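Local coordinates for ABC transporter, solute-binding protein (Staphylococcus aureus, PDB 6LKG), which binds glucose 6-phosphate in the cleft between its two lobes and probably serves as the extracellular substrate-binding component of an ABC transporter, at residues P8-L13 and L186-D191; Y73-V78 and L233-T238; V242-V247 and K257-Q262. All coordinates share one frame; numbering follows the deposited sequence.

Interaction 1: residues P8-L13 and L186-D191. With G6P (6-O-phosphono-alpha-D-glucopyranose), chain E.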
loop_
_atom_site.group_PDB
_atom_site.type_symbol
_atom_site.label_atom_id
_atom_site.label_comp_id
_atom_site.label_asym_id
_atom_site.label_seq_id
_atom_site.Cartn_x
_atom_site.Cartn_y
_atom_site.Cartn_z
ATOM N N PRO B 8 -22.301 20.706 4.620
ATOM C CA PRO B 8 -21.346 20.471 5.710
ATOM C C PRO B 8 -20.997 19.005 5.909
ATOM O O PRO B 8 -20.131 18.703 6.742
ATOM C CB PRO B 8 -22.079 21.032 6.935
ATOM C CG PRO B 8 -23.528 20.836 6.608
ATOM C CD PRO B 8 -23.654 21.013 5.116
ATOM N N TYR B 9 -21.643 18.094 5.184
ATOM C CA TYR B 9 -21.335 16.676 5.299
ATOM C C TYR B 9 -19.893 16.403 4.891
ATOM O O TYR B 9 -19.318 17.102 4.053
ATOM C CB TYR B 9 -22.269 15.848 4.417
ATOM C CG TYR B 9 -23.659 15.643 4.968
ATOM C CD1 TYR B 9 -23.855 15.195 6.267
ATOM C CD2 TYR B 9 -24.776 15.881 4.181
ATOM C CE1 TYR B 9 -25.127 14.997 6.768
ATOM C CE2 TYR B 9 -26.050 15.683 4.670
ATOM C CZ TYR B 9 -26.219 15.246 5.964
ATOM O OH TYR B 9 -27.487 15.052 6.453
ATOM N N GLN B 10 -19.311 15.368 5.488
ATOM C CA GLN B 10 -18.026 14.879 5.020
ATOM C C GLN B 10 -18.186 14.259 3.637
ATOM O O GLN B 10 -19.223 13.672 3.312
ATOM C CB GLN B 10 -17.450 13.851 5.996
ATOM C CG GLN B 10 -16.867 14.456 7.267
ATOM C CD GLN B 10 -15.680 15.363 7.003
ATOM O OE1 GLN B 10 -15.828 16.580 6.889
ATOM N NE2 GLN B 10 -14.495 14.775 6.909
ATOM N N SER B 11 -17.145 14.402 2.814
ATOM C CA SER B 11 -17.201 13.883 1.451
ATOM C C SER B 11 -17.491 12.388 1.424
ATOM O O SER B 11 -18.190 11.911 0.524
ATOM C CB SER B 11 -15.890 14.181 0.723
ATOM O OG SER B 11 -15.950 13.758 -0.627
ATOM N N ASN B 12 -16.983 11.637 2.406
ATOM C CA ASN B 12 -17.160 10.188 2.407
ATOM C C ASN B 12 -18.622 9.773 2.500
ATOM O O ASN B 12 -18.954 8.637 2.150
ATOM C CB ASN B 12 -16.370 9.562 3.562
ATOM C CG ASN B 12 -16.887 9.984 4.929
ATOM O OD1 ASN B 12 -17.942 9.532 5.377
ATOM N ND2 ASN B 12 -16.137 10.846 5.603
ATOM N N LEU B 13 -19.504 10.661 2.961
ATOM C CA LEU B 13 -20.905 10.299 3.129
ATOM C C LEU B 13 -21.740 10.573 1.883
ATOM O O LEU B 13 -22.590 9.753 1.520
ATOM C CB LEU B 13 -21.502 11.045 4.327
ATOM C CG LEU B 13 -22.996 10.837 4.585
ATOM C CD1 LEU B 13 -23.302 9.371 4.851
ATOM C CD2 LEU B 13 -23.466 11.703 5.742
ATOM N N LEU B 186 -17.240 16.728 21.591
ATOM C CA LEU B 186 -18.632 16.829 21.164
ATOM C C LEU B 186 -18.684 16.691 19.647
ATOM O O LEU B 186 -18.191 17.560 18.921
ATOM C CB LEU B 186 -19.248 18.151 21.616
ATOM C CG LEU B 186 -19.243 18.444 23.117
ATOM C CD1 LEU B 186 -20.118 19.654 23.411
ATOM C CD2 LEU B 186 -19.707 17.235 23.916
ATOM N N SER B 187 -19.284 15.606 19.170
ATOM C CA SER B 187 -19.293 15.293 17.747
ATOM C C SER B 187 -20.708 14.878 17.350
ATOM O O SER B 187 -21.694 15.165 18.040
ATOM C CB SER B 187 -18.244 14.216 17.442
ATOM O OG SER B 187 -18.178 13.937 16.056
ATOM N N TYR B 188 -20.825 14.204 16.207
ATOM C CA TYR B 188 -22.087 13.629 15.767
ATOM C C TYR B 188 -21.859 12.189 15.320
ATOM O O TYR B 188 -20.723 11.743 15.136
ATOM C CB TYR B 188 -22.743 14.470 14.657
ATOM C CG TYR B 188 -21.947 14.621 13.379
ATOM C CD1 TYR B 188 -20.919 15.550 13.278
ATOM C CD2 TYR B 188 -22.253 13.859 12.259
ATOM C CE1 TYR B 188 -20.202 15.700 12.103
ATOM C CE2 TYR B 188 -21.544 14.000 11.083
ATOM C CZ TYR B 188 -20.522 14.920 11.009
ATOM O OH TYR B 188 -19.819 15.058 9.835
ATOM N N GLU B 189 -22.968 11.463 15.144
ATOM C CA GLU B 189 -22.915 10.005 15.075
ATOM C C GLU B 189 -22.099 9.520 13.880
ATOM O O GLU B 189 -21.229 8.653 14.022
ATOM C CB GLU B 189 -24.333 9.435 15.016
ATOM C CG GLU B 189 -24.425 7.959 15.381
ATOM C CD GLU B 189 -25.811 7.385 15.149
ATOM O OE1 GLU B 189 -26.280 7.395 13.990
ATOM O OE2 GLU B 189 -26.439 6.936 16.130
ATOM N N GLN B 190 -22.380 10.056 12.690
ATOM C CA GLN B 190 -21.726 9.553 11.485
ATOM C C GLN B 190 -20.225 9.812 11.513
ATOM O O GLN B 190 -19.431 8.950 11.115
ATOM C CB GLN B 190 -22.358 10.184 10.244
ATOM C CG GLN B 190 -22.082 9.428 8.952
ATOM C CD GLN B 190 -20.776 9.838 8.300
ATOM O OE1 GLN B 190 -20.284 10.948 8.510
ATOM N NE2 GLN B 190 -20.205 8.941 7.503
ATOM N N ASP B 191 -19.815 10.993 11.983
ATOM C CA ASP B 191 -18.392 11.300 12.073
ATOM C C ASP B 191 -17.697 10.401 13.088
ATOM O O ASP B 191 -16.571 9.947 12.854
ATOM C CB ASP B 191 -18.196 12.774 12.437
ATOM C CG ASP B 191 -17.115 13.442 11.611
ATOM O OD1 ASP B 191 -16.677 12.847 10.603
ATOM O OD2 ASP B 191 -16.704 14.566 11.970
HETATM C C1 G6P E . -24.199 18.070 12.228
HETATM C C2 G6P E . -25.253 17.576 11.202
HETATM C C3 G6P E . -24.720 17.143 9.887
HETATM C C4 G6P E . -23.628 18.013 9.451
HETATM C C5 G6P E . -22.443 17.871 10.405
HETATM C C6 G6P E . -21.352 18.803 9.978
HETATM O O1 G6P E . -24.252 17.265 13.365
HETATM O O2 G6P E . -26.003 16.498 11.783
HETATM O O3 G6P E . -25.820 17.227 8.877
HETATM O O4 G6P E . -23.211 17.629 8.117
HETATM O O5 G6P E . -22.789 18.173 11.811
HETATM O O6 G6P E . -21.831 20.130 10.045
HETATM P P G6P E . -21.013 21.251 11.015
HETATM O O1P G6P E . -21.621 22.626 10.783
HETATM O O2P G6P E . -21.147 20.869 12.504
HETATM O O3P G6P E . -19.581 21.284 10.636
HETATM O O HOH W 1 -20.583 13.831 7.519
HETATM O O HOH W 2 -17.432 11.312 8.701
#

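Interaction 2: residues Y73-V78 and L233-T238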
loop_
_atom_site.group_PDB
_atom_site.type_symbol
_atom_site.label_atom_id
_atom_site.label_comp_id
_atom_site.label_asym_id
_atom_site.label_seq_id
_atom_site.Cartn_x
_atom_site.Cartn_y
_atom_site.Cartn_z
ATOM N N TYR B 73 -40.132 24.761 -1.387
ATOM C CA TYR B 73 -40.324 23.528 -2.125
ATOM C C TYR B 73 -40.641 22.449 -1.119
ATOM O O TYR B 73 -40.172 22.495 0.023
ATOM C CB TYR B 73 -39.087 23.149 -2.943
ATOM C CG TYR B 73 -39.215 21.809 -3.610
ATOM C CD1 TYR B 73 -39.941 21.668 -4.782
ATOM C CD2 TYR B 73 -38.637 20.677 -3.052
ATOM C CE1 TYR B 73 -40.072 20.440 -5.394
ATOM C CE2 TYR B 73 -38.763 19.443 -3.657
ATOM C CZ TYR B 73 -39.482 19.331 -4.828
ATOM O OH TYR B 73 -39.616 18.110 -5.443
ATOM N N GLN B 74 -41.424 21.466 -1.541
ATOM C CA GLN B 74 -41.638 20.391 -0.600
ATOM C C GLN B 74 -41.704 19.059 -1.337
ATOM O O GLN B 74 -42.400 18.924 -2.347
ATOM C CB GLN B 74 -42.850 20.754 0.272
ATOM C CG GLN B 74 -43.535 19.724 1.149
ATOM C CD GLN B 74 -42.590 19.450 2.345
ATOM O OE1 GLN B 74 -41.352 19.481 2.159
ATOM N NE2 GLN B 74 -43.140 19.469 3.562
ATOM N N ASP B 75 -40.907 18.111 -0.861
ATOM C CA ASP B 75 -40.810 16.789 -1.458
ATOM C C ASP B 75 -42.153 16.077 -1.405
ATOM O O ASP B 75 -42.848 16.101 -0.385
ATOM C CB ASP B 75 -39.756 15.983 -0.693
ATOM C CG ASP B 75 -39.431 14.668 -1.343
ATOM O OD1 ASP B 75 -39.336 14.619 -2.577
ATOM O OD2 ASP B 75 -39.256 13.673 -0.613
ATOM N N THR B 76 -42.543 15.473 -2.533
ATOM C CA THR B 76 -43.829 14.785 -2.583
ATOM C C THR B 76 -43.838 13.523 -1.739
ATOM O O THR B 76 -44.918 12.974 -1.489
ATOM C CB THR B 76 -44.193 14.400 -4.018
ATOM O OG1 THR B 76 -43.264 13.420 -4.495
ATOM C CG2 THR B 76 -44.145 15.605 -4.932
ATOM N N SER B 77 -42.675 13.072 -1.269
ATOM C CA SER B 77 -42.604 11.852 -0.477
ATOM C C SER B 77 -42.688 12.122 1.013
ATOM O O SER B 77 -42.369 11.234 1.808
ATOM C CB SER B 77 -41.308 11.098 -0.791
ATOM O OG SER B 77 -40.185 11.845 -0.374
ATOM N N VAL B 78 -43.103 13.333 1.395
ATOM C CA VAL B 78 -43.237 13.683 2.808
ATOM C C VAL B 78 -44.179 12.714 3.514
ATOM O O VAL B 78 -43.954 12.335 4.672
ATOM C CB VAL B 78 -43.692 15.151 2.951
ATOM C CG1 VAL B 78 -45.082 15.360 2.371
ATOM C CG2 VAL B 78 -43.635 15.584 4.405
ATOM N N LEU B 233 -32.952 16.063 -7.904
ATOM C CA LEU B 233 -31.935 15.670 -6.932
ATOM C C LEU B 233 -32.536 15.518 -5.543
ATOM O O LEU B 233 -32.216 14.567 -4.819
ATOM C CB LEU B 233 -30.800 16.694 -6.917
ATOM C CG LEU B 233 -29.689 16.448 -5.892
ATOM C CD1 LEU B 233 -29.091 15.056 -6.067
ATOM C CD2 LEU B 233 -28.609 17.517 -5.996
ATOM N N VAL B 234 -33.410 16.449 -5.151
ATOM C CA VAL B 234 -34.079 16.341 -3.858
ATOM C C VAL B 234 -34.911 15.067 -3.799
ATOM O O VAL B 234 -34.900 14.348 -2.792
ATOM C CB VAL B 234 -34.937 17.592 -3.588
ATOM C CG1 VAL B 234 -35.626 17.476 -2.240
ATOM C CG2 VAL B 234 -34.080 18.850 -3.653
ATOM N N GLN B 235 -35.640 14.763 -4.880
ATOM C CA GLN B 235 -36.404 13.519 -4.942
ATOM C C GLN B 235 -35.482 12.318 -4.779
ATOM O O GLN B 235 -35.808 11.356 -4.073
ATOM C CB GLN B 235 -37.121 13.397 -6.287
ATOM C CG GLN B 235 -38.355 14.258 -6.549
ATOM C CD GLN B 235 -39.279 14.417 -5.366
ATOM O OE1 GLN B 235 -39.669 15.537 -5.027
ATOM N NE2 GLN B 235 -39.629 13.307 -4.718
ATOM N N TYR B 236 -34.320 12.369 -5.431
ATOM C CA TYR B 236 -33.355 11.279 -5.360
ATOM C C TYR B 236 -32.852 11.082 -3.933
ATOM O O TYR B 236 -32.826 9.958 -3.422
ATOM C CB TYR B 236 -32.213 11.572 -6.336
ATOM C CG TYR B 236 -31.044 10.624 -6.289
ATOM C CD1 TYR B 236 -31.055 9.442 -7.018
ATOM C CD2 TYR B 236 -29.908 10.934 -5.559
ATOM C CE1 TYR B 236 -29.978 8.578 -6.993
ATOM C CE2 TYR B 236 -28.826 10.079 -5.530
ATOM C CZ TYR B 236 -28.865 8.903 -6.246
ATOM O OH TYR B 236 -27.784 8.052 -6.212
ATOM N N LEU B 237 -32.471 12.174 -3.266
ATOM C CA LEU B 237 -31.906 12.065 -1.924
ATOM C C LEU B 237 -32.926 11.563 -0.909
ATOM O O LEU B 237 -32.546 10.934 0.084
ATOM C CB LEU B 237 -31.341 13.417 -1.486
ATOM C CG LEU B 237 -30.137 13.920 -2.286
ATOM C CD1 LEU B 237 -29.790 15.349 -1.901
ATOM C CD2 LEU B 237 -28.937 13.000 -2.093
ATOM N N THR B 238 -34.214 11.829 -1.131
ATOM C CA THR B 238 -35.267 11.374 -0.232
ATOM C C THR B 238 -35.958 10.102 -0.712
ATOM O O THR B 238 -36.909 9.651 -0.066
ATOM C CB THR B 238 -36.312 12.479 -0.036
ATOM O OG1 THR B 238 -36.878 12.840 -1.302
ATOM C CG2 THR B 238 -35.675 13.711 0.592
HETATM O O HOH W 3 -38.258 10.985 -2.899
HETATM O O HOH W 4 -38.701 10.748 1.832
#

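Interaction 3: residues V242-V247 and K257-Q262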
loop_
_atom_site.group_PDB
_atom_site.type_symbol
_atom_site.label_atom_id
_atom_site.label_comp_id
_atom_site.label_asym_id
_atom_site.label_seq_id
_atom_site.Cartn_x
_atom_site.Cartn_y
_atom_site.Cartn_z
ATOM N N VAL B 242 -32.252 5.294 -2.157
ATOM C CA VAL B 242 -31.088 6.051 -1.715
ATOM C C VAL B 242 -31.005 6.063 -0.194
ATOM O O VAL B 242 -29.924 5.893 0.383
ATOM C CB VAL B 242 -31.124 7.474 -2.298
ATOM C CG1 VAL B 242 -30.043 8.335 -1.670
ATOM C CG2 VAL B 242 -30.949 7.422 -3.806
ATOM N N GLN B 243 -32.143 6.253 0.478
ATOM C CA GLN B 243 -32.158 6.188 1.935
ATOM C C GLN B 243 -31.755 4.802 2.422
ATOM O O GLN B 243 -31.053 4.669 3.431
ATOM C CB GLN B 243 -33.543 6.560 2.464
ATOM C CG GLN B 243 -33.924 8.018 2.251
ATOM C CD GLN B 243 -33.437 8.925 3.365
ATOM O OE1 GLN B 243 -33.453 8.553 4.538
ATOM N NE2 GLN B 243 -32.999 10.125 3.001
ATOM N N GLN B 244 -32.186 3.758 1.712
ATOM C CA GLN B 244 -31.793 2.405 2.090
ATOM C C GLN B 244 -30.293 2.204 1.912
ATOM O O GLN B 244 -29.659 1.487 2.695
ATOM C CB GLN B 244 -32.579 1.380 1.272
ATOM C CG GLN B 244 -32.168 -0.054 1.541
ATOM C CD GLN B 244 -32.383 -0.436 2.993
ATOM O OE1 GLN B 244 -33.447 -0.183 3.561
ATOM N NE2 GLN B 244 -31.368 -1.031 3.610
ATOM N N ARG B 245 -29.705 2.821 0.884
ATOM C CA ARG B 245 -28.260 2.715 0.705
ATOM C C ARG B 245 -27.507 3.469 1.798
ATOM O O ARG B 245 -26.456 3.009 2.261
ATOM C CB ARG B 245 -27.853 3.211 -0.685
ATOM C CG ARG B 245 -26.374 2.993 -0.986
ATOM C CD ARG B 245 -25.918 3.723 -2.236
ATOM N NE ARG B 245 -24.483 3.574 -2.475
ATOM C CZ ARG B 245 -23.794 4.267 -3.379
ATOM N NH1 ARG B 245 -24.400 5.172 -4.136
ATOM N NH2 ARG B 245 -22.491 4.063 -3.517
ATOM N N LEU B 246 -28.027 4.625 2.225
ATOM C CA LEU B 246 -27.367 5.381 3.288
ATOM C C LEU B 246 -27.347 4.609 4.602
ATOM O O LEU B 246 -26.360 4.666 5.347
ATOM C CB LEU B 246 -28.055 6.734 3.478
ATOM C CG LEU B 246 -27.684 7.850 2.499
ATOM C CD1 LEU B 246 -28.713 8.969 2.537
ATOM C CD2 LEU B 246 -26.301 8.386 2.829
ATOM N N VAL B 247 -28.417 3.872 4.905
ATOM C CA VAL B 247 -28.435 3.100 6.143
ATOM C C VAL B 247 -27.564 1.854 6.010
ATOM O O VAL B 247 -26.904 1.439 6.970
ATOM C CB VAL B 247 -29.881 2.762 6.563
ATOM C CG1 VAL B 247 -30.728 4.027 6.623
ATOM C CG2 VAL B 247 -30.516 1.744 5.639
ATOM N N LYS B 257 -40.403 6.150 6.800
ATOM C CA LYS B 257 -40.992 5.066 7.579
ATOM C C LYS B 257 -40.695 3.706 6.958
ATOM O O LYS B 257 -40.468 2.727 7.677
ATOM C CB LYS B 257 -42.506 5.264 7.702
ATOM C CG LYS B 257 -42.948 6.527 8.431
ATOM C CD LYS B 257 -44.471 6.673 8.412
ATOM C CE LYS B 257 -45.021 6.954 7.018
ATOM N NZ LYS B 257 -46.484 7.260 7.058
ATOM N N ASP B 258 -40.680 3.626 5.622
ATOM C CA ASP B 258 -40.557 2.325 4.964
ATOM C C ASP B 258 -39.178 1.700 5.159
ATOM O O ASP B 258 -39.063 0.471 5.202
ATOM C CB ASP B 258 -40.942 2.417 3.485
ATOM C CG ASP B 258 -40.273 3.559 2.760
ATOM O OD1 ASP B 258 -39.270 4.102 3.264
ATOM O OD2 ASP B 258 -40.770 3.916 1.667
ATOM N N VAL B 259 -38.129 2.507 5.272
ATOM C CA VAL B 259 -36.770 1.984 5.336
ATOM C C VAL B 259 -36.439 1.649 6.779
ATOM O O VAL B 259 -36.656 2.466 7.684
ATOM C CB VAL B 259 -35.763 3.007 4.783
ATOM C CG1 VAL B 259 -34.333 2.612 5.153
ATOM C CG2 VAL B 259 -35.905 3.159 3.288
ATOM N N SER B 260 -35.901 0.455 6.997
ATOM C CA SER B 260 -35.686 -0.033 8.347
ATOM C C SER B 260 -34.317 0.429 8.819
ATOM O O SER B 260 -33.403 0.637 8.019
ATOM C CB SER B 260 -35.789 -1.558 8.430
ATOM O OG SER B 260 -34.668 -2.184 7.833
ATOM N N GLU B 261 -34.181 0.594 10.125
ATOM C CA GLU B 261 -32.903 1.014 10.668
ATOM C C GLU B 261 -31.940 -0.173 10.695
ATOM O O GLU B 261 -32.340 -1.335 10.591
ATOM C CB GLU B 261 -33.111 1.612 12.059
ATOM C CG GLU B 261 -31.962 2.436 12.612
ATOM C CD GLU B 261 -32.339 3.098 13.926
ATOM O OE1 GLU B 261 -31.429 3.478 14.690
ATOM O OE2 GLU B 261 -33.554 3.256 14.186
ATOM N N GLN B 262 -30.647 0.133 10.746
ATOM C CA GLN B 262 -29.625 -0.890 10.943
ATOM C C GLN B 262 -28.586 -0.369 11.928
ATOM O O GLN B 262 -27.700 0.418 11.569
ATOM C CB GLN B 262 -29.002 -1.322 9.621
ATOM C CG GLN B 262 -27.946 -2.409 9.762
ATOM C CD GLN B 262 -26.614 -2.001 9.160
ATOM O OE1 GLN B 262 -26.567 -1.487 8.042
ATOM N NE2 GLN B 262 -25.541 -2.133 9.933
#

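Interaction 1: residues P8-L13 and L186-D191
N12 and Q190 join their side-chain amides across the ligand cleft of a two-lobed, type 2 periplasmic-binding-protein fold, where the start of helix 11-25 faces the start of helix 189-197. Q190 NE2 donates to N12 OD1 at 3.2 Å with an N-H...acceptor angle of 158°. The hydrogen bond lies in the carbonyl plane of N12 and close to the amide plane of Q190, and the two planes are only 31° apart. A bend at chi2 carries the Q190 amide over L13, whose CB and both methyls pack against it. Beside this pair, Q10 CG rests 3.7 Å from D191 OD1 and also touches the hydroxyl end of Y188.

The sugar phosphate completes the first shell. G6P O5 stands 3.5 Å above the plane of the Y188 ring, offset toward its rim, while CB of D191 backs the opposite face. With CG of Y188 set between its backbone N and carbonyl carbon (chi1 61°), the ring is turned into the cleft. From the other lobe, Y9 CD1 lies 3.1 Å from G6P O4, and P8 CB lies 3.2 Å from G6P O6.

Further out, D216 accepts a hydrogen bond from Y9 OH and also bonds the ligand through the same OD2, linking ring position to sugar recognition. D191 OD2 is held by S171 OG. Two waters fill in the polar network, and each donates a hydrogen to Q190 OE1, so both ends of this amide are engaged in joining the lobes, consistent with a closed, ligand-bound cleft. One water also gives D191 OD1 a bond of 2.6 Å. The other accepts from the backbone N of Q10 and lies at the edge of the Y188 ring, in its plane, 2.7 Å from Y188 OH.

Interaction 2: residues Y73-V78 and L233-T238
D75 and Q235 bring their CA atoms to 6.5 Å, and S77 and T238 theirs to 7.4 Å, where a loop runs beside the last turn of helix 230-237 in one lobe of the periplasmic-binding-protein fold. Residues D75-V78 form a type I beta turn, judged from the backbone angles of T76 and S77, although its closing bond from V78 N to D75 O is weak. On the helix side, T238 N bonds to V234 O.

Y73 makes the clearest polar link. Its OH donates to Q235 OE1 at 2.6 Å, in the carbonyl plane and with a C=O...donor angle of 148°. OE1 sits at the edge of the phenol ring, in its plane, while the ring and amide planes stand 69° apart. The Y73 ring reaches the helix because CG is anti to the backbone N (chi1 174°), and Q235 bends at chi2 to meet it. Alongside, Y73 CE2 touches V234 CG1 at 4.0 Å; both side chains also pack on L220 of strand 213-221.

The carboxylate of D75 points between Q235 and T238, but it is modelled too close to its neighbours for its bonds to be assigned with confidence, and its crowding against the Q235 amide leaves the finer placing of that amide less sure. Waters lie at the far end: one donates to Q235 O at 2.7 Å, and another to T238 O at 2.8 Å.

Interaction 3: residues V242-V247 and K257-Q262
V247 and V259 form the centre of a mainly apolar contact between helix 240-250 and the loop that follows strand 253-254 and runs alongside the helix in the same direction. Only nine residues separate the segments, so this is a contact local in sequence, at the edge of one lobe. The nearest CA pairs, Q244 with V259 at 6.0 Å and V247 with Q262 at 6.4 Å, follow the same order on both segments, and V259 to E261 have extended backbone angles.

V259 enters with CG1 anti to its backbone N (chi1 166°), which aims that methyl at the helix. There CG1 meets V247 CG2 at 3.9 Å and also Q244 OE1 at 3.3 Å. The bent chain of Q244 crosses V259 obliquely and folds its amide oxygen over the methyl. The second branch, CG2, approaches Q243 CB at 4.2 Å. The amide of Q243 has turned elsewhere, to S254 OG, I255 N and F95 O among others, and so ties the helix to the chain around it.

V247 CG2 also lies 3.9 Å from S260 O. Near the end of the segment Q262 reaches V247 O, but its amide is probably flipped in the model, so any bond there remains doubtful.

The contact thus rests mainly on methyl packing, and it buries the carbonyl oxygen of S260 without a partner in the model, a probable cost that the burial of the two valines would have to outweigh.

Overall arrangement
Interactions 2 and 3 lie on the same side of the chain's centre, with their own centres 15 Å apart. Helices 230-237 and 240-250, which they use, follow each other in the chain and are tied by a probable hydrogen bond from Q243 NE2 to L237 O. Interaction 1 sits at the ligand cleft, with its centre 22 Å from that of interaction 2 and 17 Å from that of interaction 3. It touches the latter where L13 packs on L246. In sequence, the segments of interactions 1 and 2 alternate, whereas interaction 3 follows both. Interaction 1 thus joins the lobes around the sugar phosphate; the other two lie in the outer part of one lobe.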